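Local coordinates for ancillary protein 1 (Streptococcus pyogenes, PDB 2XI9), which serves as a pilus-presented adhesin, here as its C-terminal fragment with the thioester domain, whose internal thioester bond is required for efficient interaction with host cells, at residues 204-208 / 209-213; 234-238 / 239-243; 314-318 / 319-323. All blocks are in the same frame, centred on the assembly; numbering follows the deposited sequence.

Interaction 1: residues 204-208 / 209-213; sequences PRDTD and PDTFL
Asp-208 and Thr-211 meet in an N-cap, the aspartate standing immediately before helix 209-222 and closing its first turn. The cap is built from polar bonds to a single carboxylate oxygen. Asp-208 OD2 accepts the backbone N-H of Thr-211 at 2.9 Å on its anti lone pair, the one turned away from OD1, and the bond is fairly straight at 164°. The hydroxyl OG1 of Thr-211 donates to the same OD2 over 3.1 Å, arriving from above the carboxylate plane, 36° out of it. Two donors of one residue thus grip this oxygen and should limit rotation of the group. The carboxylate can reach forward because CG of Asp-208 stands anti to the backbone N, on the side of the carbonyl carbon. A negative charge at this helix end would be expected to interact favourably with the helix dipole; the like charge of Asp-210, whose OD2 is 4.6 Å from Asp-208 OD2, may offset part of this.

Backbone bonding starts at the same residue: Phe-212 N gives its hydrogen to Asp-208 O at 2.9 Å, the first turn of the helix, and Pro-209, which has no N-H to offer, fills the first helical position.

Van der Waals contacts come from Asp-206, two residues before the cap. Its OD2, whose hydrogen-bond partner is His-215 one turn further along the helix, rests 3.4 Å from Phe-212 CA. The phenyl ring, buried against Phe-252 of helix 238-253 and set edge-to-face with Phe-198, joins this surface turn of the thioester domain to the interior. Toward Asp-206 it presents its edge: OD2 lies near the ring plane, 3.7 Å from Phe-212 CD1, with carboxylate and ring planes 74° apart.

Interaction 2: residues 234-238 / 239-243; sequences SGLTE and TQLRA
The backbone N-H of Arg-242 reaches Glu-238 O at 2.9 Å, the shortest of the four hydrogen bonds across this start of helix 238-253. One step earlier, Leu-241 N donates to Thr-237 O, so Thr-237 is the N-cap and its carbonyl the first to enter the helical pattern.

Thr-237 and Gln-240 complete a capping box by exchanging side chain for backbone in both directions. Thr-237 OG1 accepts from Gln-240 N at 3.1 Å, with an N-H...O angle of 158°. In return, OE1 of Gln-240 takes the N-H of Thr-237, also at 3.1 Å; this donor is tilted 32° from the plane of the amide carbonyl. At chi1 64° the hydroxyl of the threonine tucks in over its own main chain and faces the helix end. Gln-240 runs back along the turn with CG beside its own backbone N, and its CG passes 3.3 Å from Thr-237 OG1 on the way. The amide at its tip is held from both ends, since NE2 donates to Leu-137 O while OE1 serves the box, which should fix its rotation.

Leu-236 adds an apolar flank. Its CG lies 3.9 Å from Gln-240 CB, the two chains crossing at a slant, and the methyl CD2 continues to Leu-241 CB at 4.3 Å.

These groups set the helix start of the thioester domain among several elements. Leu-236 and Leu-241 pack on Val-279 of helix 274-288, while Glu-238 bonds through OE1 to Tyr-224 and Gly-228. Arg-242 extends toward the sheet, where it pairs with Tyr-147 by hydrogen bond and cation-pi contact and touches Val-157 and Tyr-159 of strand 155-160.

Interaction 3: residues 314-318 / 319-323; sequences TQWHP and EDLVD
The imidazole of His-317 receives Glu-319 at its edge: OE2 lies near the ring plane, 3.4 Å from CD2. The two side chains run side by side in the same direction, ring and carboxylate planes 61° apart, and this is a van der Waals contact. ND1 is hydrogen-bonded to Asp-299, while Gln-315 OE1 lies in plane at the ring edge. Pro-318 lies over one face of the Trp-316 indole, with CD 3.4 Å above the plane and displaced toward the rim. Leu-321 approaches the benzo end of the same ring obliquely, its CD1 3.7 Å from Trp-316 CH2.

Glu-319 folds back over the residues before it. A chi1 of 44° begins the fold by holding CG over the main chain of the residue, and a further bend at chi2 brings the carboxylate beside the ring of Pro-318, where OE1 lies 3.0 Å from Pro-318 CD. A water donates to Trp-316 O at 2.8 Å and to Glu-319 OE2 at 3.1 Å, so the carboxylate is also linked to the backbone three residues earlier.

Residues 318-321 make a type I beta-turn in the connection from strand 311-313, in the seven-stranded sheet, to strand 321-329, in the four-stranded one; the connection carries the chain from one sheet to the other. Within the turn, Leu-321 N donates to Pro-318 O at 3.2 Å. The bond is bent at the acceptor, with the donor 64° out of the carbonyl plane.

Leu-321 CG also approaches His-317 O at 3.7 Å. On the strand side of the turn, the leucine side chain is buried against Lys-117 and Ile-119 of strand 117-119 and touches His-191 of strand 189-193.

How the interactions relate
Following the chain from its N terminus, the three contacts come in series, two helix caps and a turn, each local and ending before the next begins; none encloses or crosses another. Interaction 1 ends the loop that follows strand 189-193 and starts helix 209-222; interaction 2 ends the loop after that helix and starts helix 238-253, so both begin helices of the thioester domain. Their centres are about 27 Å apart. Interaction 3 follows after helix 274-288 and two further strands, where the chain leaves the seven-stranded sheet for the four-stranded sheet that includes strand 26-33. Helix 238-253 connects the first two: it begins at interaction 2, and its Phe-252 touches Asp-206 and Phe-212 of interaction 1.

Interaction 1: residues 204-208 / 209-213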
loop_
_atom_site.group_PDB
_atom_site.type_symbol
_atom_site.label_atom_id
_atom_site.label_comp_id
_atom_site.label_asym_id
_atom_site.label_seq_id
_atom_site.Cartn_x
_atom_site.Cartn_y
_atom_site.Cartn_z
ATOM N N PRO A 204 0.476 -3.222 13.612
ATOM C CA PRO A 204 -0.769 -3.868 13.220
ATOM C C PRO A 204 -1.505 -4.433 14.401
ATOM O O PRO A 204 -0.913 -4.963 15.346
ATOM C CB PRO A 204 -0.311 -4.987 12.265
ATOM C CG PRO A 204 1.050 -5.269 12.651
ATOM C CD PRO A 204 1.647 -4.001 13.170
ATOM N N ARG A 205 -2.814 -4.296 14.360
ATOM C CA ARG A 205 -3.639 -4.853 15.396
ATOM C C ARG A 205 -3.766 -6.369 15.195
ATOM O O ARG A 205 -3.805 -7.159 16.159
ATOM C CB ARG A 205 -4.980 -4.136 15.338
ATOM C CG ARG A 205 -5.878 -4.371 16.449
ATOM C CD ARG A 205 -7.098 -3.474 16.393
ATOM N NE ARG A 205 -6.939 -2.090 16.879
ATOM C CZ ARG A 205 -6.853 -1.709 18.157
ATOM N NH1 ARG A 205 -6.860 -2.573 19.172
ATOM N NH2 ARG A 205 -6.719 -0.430 18.429
ATOM N N ASP A 206 -3.794 -6.758 13.938
ATOM C CA ASP A 206 -3.992 -8.125 13.484
ATOM C C ASP A 206 -2.691 -8.906 13.573
ATOM O O ASP A 206 -1.626 -8.329 13.528
ATOM C CB ASP A 206 -4.479 -8.127 12.036
ATOM C CG ASP A 206 -5.935 -7.737 11.908
ATOM O OD1 ASP A 206 -6.756 -8.391 12.575
ATOM O OD2 ASP A 206 -6.271 -6.825 11.126
ATOM N N THR A 207 -2.804 -10.218 13.627
ATOM C CA THR A 207 -1.662 -11.112 13.584
ATOM C C THR A 207 -1.597 -11.930 12.292
ATOM O O THR A 207 -0.560 -12.554 12.010
ATOM C CB THR A 207 -1.701 -12.089 14.750
ATOM O OG1 THR A 207 -2.880 -12.921 14.675
ATOM C CG2 THR A 207 -1.697 -11.326 16.051
ATOM N N ASP A 208 -2.700 -11.937 11.524
ATOM C CA ASP A 208 -2.786 -12.750 10.338
ATOM C C ASP A 208 -2.894 -11.860 9.110
ATOM O O ASP A 208 -3.794 -10.998 9.042
ATOM C CB ASP A 208 -3.982 -13.687 10.406
ATOM C CG ASP A 208 -4.042 -14.588 9.188
ATOM O OD1 ASP A 208 -3.323 -15.584 9.141
ATOM O OD2 ASP A 208 -4.755 -14.260 8.258
ATOM N N PRO A 209 -1.945 -11.994 8.170
ATOM C CA PRO A 209 -2.005 -11.096 7.027
ATOM C C PRO A 209 -3.275 -11.195 6.189
ATOM O O PRO A 209 -3.728 -10.186 5.700
ATOM C CB PRO A 209 -0.780 -11.479 6.185
ATOM C CG PRO A 209 0.135 -12.148 7.116
ATOM C CD PRO A 209 -0.733 -12.849 8.138
ATOM N N ASP A 210 -3.818 -12.387 5.973
ATOM C CA ASP A 210 -5.055 -12.491 5.159
ATOM C C ASP A 210 -6.249 -11.847 5.896
ATOM O O ASP A 210 -7.040 -11.172 5.288
ATOM C CB ASP A 210 -5.356 -13.941 4.765
ATOM C CG ASP A 210 -4.253 -14.566 3.894
ATOM O OD1 ASP A 210 -3.561 -13.862 3.152
ATOM O OD2 ASP A 210 -4.075 -15.793 3.959
ATOM N N THR A 211 -6.372 -12.037 7.209
ATOM C CA THR A 211 -7.422 -11.343 7.988
ATOM C C THR A 211 -7.234 -9.834 7.943
ATOM O O THR A 211 -8.201 -9.079 7.789
ATOM C CB THR A 211 -7.404 -11.771 9.464
ATOM O OG1 THR A 211 -7.400 -13.188 9.543
ATOM C CG2 THR A 211 -8.605 -11.207 10.225
ATOM N N PHE A 212 -5.982 -9.383 8.060
ATOM C CA PHE A 212 -5.668 -7.978 7.958
ATOM C C PHE A 212 -6.150 -7.396 6.627
ATOM O O PHE A 212 -6.803 -6.352 6.602
ATOM C CB PHE A 212 -4.143 -7.737 8.109
ATOM C CG PHE A 212 -3.734 -6.340 7.801
ATOM C CD1 PHE A 212 -3.954 -5.335 8.706
ATOM C CD2 PHE A 212 -3.129 -6.023 6.605
ATOM C CE1 PHE A 212 -3.568 -4.031 8.436
ATOM C CE2 PHE A 212 -2.756 -4.707 6.323
ATOM C CZ PHE A 212 -2.966 -3.733 7.241
ATOM N N LEU A 213 -5.898 -8.122 5.550
ATOM C CA LEU A 213 -6.254 -7.592 4.203
ATOM C C LEU A 213 -7.774 -7.447 4.104
ATOM O O LEU A 213 -8.310 -6.456 3.567
ATOM C CB LEU A 213 -5.759 -8.508 3.105
ATOM C CG LEU A 213 -5.946 -7.980 1.670
ATOM C CD1 LEU A 213 -5.319 -6.599 1.597
ATOM C CD2 LEU A 213 -5.386 -8.913 0.581
#

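Interaction 2: residues 234-238 / 239-243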
loop_
_atom_site.group_PDB
_atom_site.type_symbol
_atom_site.label_atom_id
_atom_site.label_comp_id
_atom_site.label_asym_id
_atom_site.label_seq_id
_atom_site.Cartn_x
_atom_site.Cartn_y
_atom_site.Cartn_z
ATOM N N SER A 234 -26.398 9.832 9.134
ATOM C CA SER A 234 -27.140 11.057 9.411
ATOM C C SER A 234 -26.223 12.174 9.940
ATOM O O SER A 234 -25.476 11.961 10.891
ATOM C CB SER A 234 -28.259 10.797 10.441
ATOM O OG SER A 234 -29.288 9.973 9.909
ATOM N N GLY A 235 -26.322 13.359 9.334
ATOM C CA GLY A 235 -25.541 14.518 9.758
ATOM C C GLY A 235 -24.087 14.586 9.308
ATOM O O GLY A 235 -23.463 15.639 9.453
ATOM N N LEU A 236 -23.538 13.501 8.758
ATOM C CA LEU A 236 -22.113 13.464 8.428
ATOM C C LEU A 236 -21.835 14.118 7.087
ATOM O O LEU A 236 -22.564 13.899 6.112
ATOM C CB LEU A 236 -21.556 12.037 8.365
ATOM C CG LEU A 236 -20.620 11.621 9.499
ATOM C CD1 LEU A 236 -21.492 11.409 10.762
ATOM C CD2 LEU A 236 -19.885 10.374 9.099
ATOM N N THR A 237 -20.722 14.836 7.016
ATOM C CA THR A 237 -20.282 15.465 5.765
ATOM C C THR A 237 -19.320 14.536 5.036
ATOM O O THR A 237 -18.868 13.552 5.600
ATOM C CB THR A 237 -19.558 16.786 6.064
ATOM O OG1 THR A 237 -18.367 16.507 6.796
ATOM C CG2 THR A 237 -20.473 17.770 6.864
ATOM N N GLU A 238 -18.952 14.864 3.792
ATOM C CA GLU A 238 -17.968 14.048 3.079
ATOM C C GLU A 238 -16.650 14.024 3.841
ATOM O O GLU A 238 -15.974 12.992 3.942
ATOM C CB GLU A 238 -17.742 14.606 1.663
ATOM C CG GLU A 238 -18.834 14.161 0.684
ATOM C CD GLU A 238 -18.593 14.580 -0.768
ATOM O OE1 GLU A 238 -17.502 14.388 -1.317
ATOM O OE2 GLU A 238 -19.528 15.109 -1.373
ATOM N N THR A 239 -16.245 15.189 4.353
ATOM C CA THR A 239 -14.970 15.268 5.048
ATOM C C THR A 239 -14.988 14.408 6.315
ATOM O O THR A 239 -14.000 13.762 6.621
ATOM C CB THR A 239 -14.584 16.720 5.341
ATOM O OG1 THR A 239 -14.330 17.385 4.088
ATOM C CG2 THR A 239 -13.326 16.802 6.210
ATOM N N GLN A 240 -16.109 14.407 7.027
ATOM C CA GLN A 240 -16.246 13.607 8.242
ATOM C C GLN A 240 -16.155 12.093 7.910
ATOM O O GLN A 240 -15.465 11.349 8.619
ATOM C CB GLN A 240 -17.507 13.977 9.011
ATOM C CG GLN A 240 -17.394 15.353 9.697
ATOM C CD GLN A 240 -18.662 15.894 10.263
ATOM O OE1 GLN A 240 -19.764 15.477 9.897
ATOM N NE2 GLN A 240 -18.523 16.868 11.176
ATOM N N LEU A 241 -16.830 11.633 6.847
ATOM C CA LEU A 241 -16.694 10.233 6.477
ATOM C C LEU A 241 -15.264 9.916 6.050
ATOM O O LEU A 241 -14.727 8.848 6.406
ATOM C CB LEU A 241 -17.722 9.775 5.434
ATOM C CG LEU A 241 -17.755 8.287 5.111
ATOM C CD1 LEU A 241 -18.195 7.488 6.336
ATOM C CD2 LEU A 241 -18.709 7.991 3.859
ATOM N N ARG A 242 -14.632 10.833 5.319
ATOM C CA ARG A 242 -13.234 10.657 4.933
ATOM C C ARG A 242 -12.333 10.474 6.175
ATOM O O ARG A 242 -11.503 9.584 6.228
ATOM C CB ARG A 242 -12.777 11.840 4.070
ATOM C CG ARG A 242 -11.442 11.629 3.347
ATOM C CD ARG A 242 -11.247 12.693 2.300
ATOM N NE ARG A 242 -10.045 12.445 1.493
ATOM C CZ ARG A 242 -9.821 12.948 0.298
ATOM N NH1 ARG A 242 -10.708 13.753 -0.283
ATOM N NH2 ARG A 242 -8.673 12.657 -0.305
ATOM N N ALA A 243 -12.491 11.343 7.160
ATOM C CA ALA A 243 -11.733 11.247 8.384
ATOM C C ALA A 243 -11.999 9.942 9.137
ATOM O O ALA A 243 -11.062 9.310 9.602
ATOM C CB ALA A 243 -12.002 12.410 9.274
#

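Interaction 3: residues 314-318 / 319-323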
loop_
_atom_site.group_PDB
_atom_site.type_symbol
_atom_site.label_atom_id
_atom_site.label_comp_id
_atom_site.label_asym_id
_atom_site.label_seq_id
_atom_site.Cartn_x
_atom_site.Cartn_y
_atom_site.Cartn_z
ATOM N N THR A 314 -8.608 3.629 -3.292
ATOM C CA THR A 314 -10.068 3.511 -3.326
ATOM C C THR A 314 -10.607 3.035 -4.660
ATOM O O THR A 314 -11.835 2.864 -4.801
ATOM C CB THR A 314 -10.724 4.855 -2.985
ATOM O OG1 THR A 314 -10.240 5.872 -3.878
ATOM C CG2 THR A 314 -10.416 5.243 -1.585
ATOM N N GLN A 315 -9.724 2.816 -5.638
ATOM C CA GLN A 315 -10.093 2.409 -6.998
ATOM C C GLN A 315 -9.203 1.198 -7.353
ATOM O O GLN A 315 -8.341 0.837 -6.570
ATOM C CB GLN A 315 -9.887 3.557 -8.002
ATOM C CG GLN A 315 -10.744 4.852 -7.670
ATOM C CD GLN A 315 -10.373 6.060 -8.542
ATOM O OE1 GLN A 315 -9.557 5.951 -9.453
ATOM N NE2 GLN A 315 -11.000 7.223 -8.270
ATOM N N TRP A 316 -9.400 0.649 -8.534
ATOM C CA TRP A 316 -8.657 -0.528 -9.047
ATOM C C TRP A 316 -8.270 -0.301 -10.507
ATOM O O TRP A 316 -9.154 -0.206 -11.385
ATOM C CB TRP A 316 -9.522 -1.784 -8.886
ATOM C CG TRP A 316 -8.964 -3.026 -9.462
ATOM C CD1 TRP A 316 -9.538 -3.810 -10.428
ATOM C CD2 TRP A 316 -7.706 -3.617 -9.161
ATOM N NE1 TRP A 316 -8.707 -4.861 -10.730
ATOM C CE2 TRP A 316 -7.580 -4.765 -9.959
ATOM C CE3 TRP A 316 -6.659 -3.283 -8.281
ATOM C CZ2 TRP A 316 -6.439 -5.608 -9.896
ATOM C CZ3 TRP A 316 -5.531 -4.107 -8.237
ATOM C CH2 TRP A 316 -5.449 -5.262 -9.028
ATOM N N HIS A 317 -6.959 -0.229 -10.773
ATOM C CA HIS A 317 -6.407 -0.028 -12.122
ATOM C C HIS A 317 -5.445 -1.168 -12.516
ATOM O O HIS A 317 -4.237 -1.039 -12.326
ATOM C CB HIS A 317 -5.694 1.315 -12.181
ATOM C CG HIS A 317 -6.625 2.458 -12.021
ATOM N ND1 HIS A 317 -7.046 2.899 -10.787
ATOM C CD2 HIS A 317 -7.309 3.183 -12.938
ATOM C CE1 HIS A 317 -7.926 3.872 -10.950
ATOM N NE2 HIS A 317 -8.089 4.076 -12.245
ATOM N N PRO A 318 -5.972 -2.295 -12.984
ATOM C CA PRO A 318 -5.120 -3.480 -13.286
ATOM C C PRO A 318 -4.335 -3.408 -14.593
ATOM O O PRO A 318 -3.416 -4.225 -14.818
ATOM C CB PRO A 318 -6.126 -4.622 -13.400
ATOM C CG PRO A 318 -7.444 -3.944 -13.726
ATOM C CD PRO A 318 -7.413 -2.632 -13.022
ATOM N N GLU A 319 -4.700 -2.440 -15.445
ATOM C CA GLU A 319 -4.196 -2.343 -16.806
ATOM C C GLU A 319 -2.674 -2.148 -16.876
ATOM O O GLU A 319 -2.043 -2.594 -17.826
ATOM C CB GLU A 319 -4.971 -1.274 -17.637
ATOM C CG GLU A 319 -5.251 0.057 -16.913
ATOM C CD GLU A 319 -6.450 -0.007 -15.910
ATOM O OE1 GLU A 319 -6.884 -1.108 -15.542
ATOM O OE2 GLU A 319 -6.990 1.042 -15.519
ATOM N N ASP A 320 -2.083 -1.571 -15.831
ATOM C CA ASP A 320 -0.663 -1.215 -15.825
ATOM C C ASP A 320 0.152 -2.123 -14.908
ATOM O O ASP A 320 1.373 -1.976 -14.800
ATOM C CB ASP A 320 -0.520 0.246 -15.392
ATOM C CG ASP A 320 -1.746 0.742 -14.648
ATOM O OD1 ASP A 320 -2.087 0.063 -13.656
ATOM O OD2 ASP A 320 -2.386 1.755 -15.074
ATOM N N LEU A 321 -0.508 -3.083 -14.288
ATOM C CA LEU A 321 0.145 -3.958 -13.341
ATOM C C LEU A 321 0.605 -5.187 -14.099
ATOM O O LEU A 321 -0.130 -5.688 -14.963
ATOM C CB LEU A 321 -0.822 -4.349 -12.223
ATOM C CG LEU A 321 -1.360 -3.201 -11.365
ATOM C CD1 LEU A 321 -2.247 -3.718 -10.215
ATOM C CD2 LEU A 321 -0.191 -2.421 -10.828
ATOM N N VAL A 322 1.825 -5.630 -13.805
ATOM C CA VAL A 322 2.359 -6.881 -14.379
ATOM C C VAL A 322 2.758 -7.815 -13.238
ATOM O O VAL A 322 2.943 -7.384 -12.088
ATOM C CB VAL A 322 3.551 -6.621 -15.358
ATOM C CG1 VAL A 322 3.141 -5.634 -16.470
ATOM C CG2 VAL A 322 4.766 -6.094 -14.610
ATOM N N ASP A 323 2.868 -9.099 -13.547
ATOM C CA ASP A 323 3.268 -10.088 -12.542
ATOM C C ASP A 323 4.704 -9.867 -12.167
ATOM O O ASP A 323 5.571 -9.791 -13.030
ATOM C CB ASP A 323 3.105 -11.514 -13.052
ATOM C CG ASP A 323 1.675 -11.989 -12.980
ATOM O OD1 ASP A 323 1.154 -12.205 -11.864
ATOM O OD2 ASP A 323 1.074 -12.123 -14.048
HETATM O O HOH W 1 -9.691 0.677 -13.955
#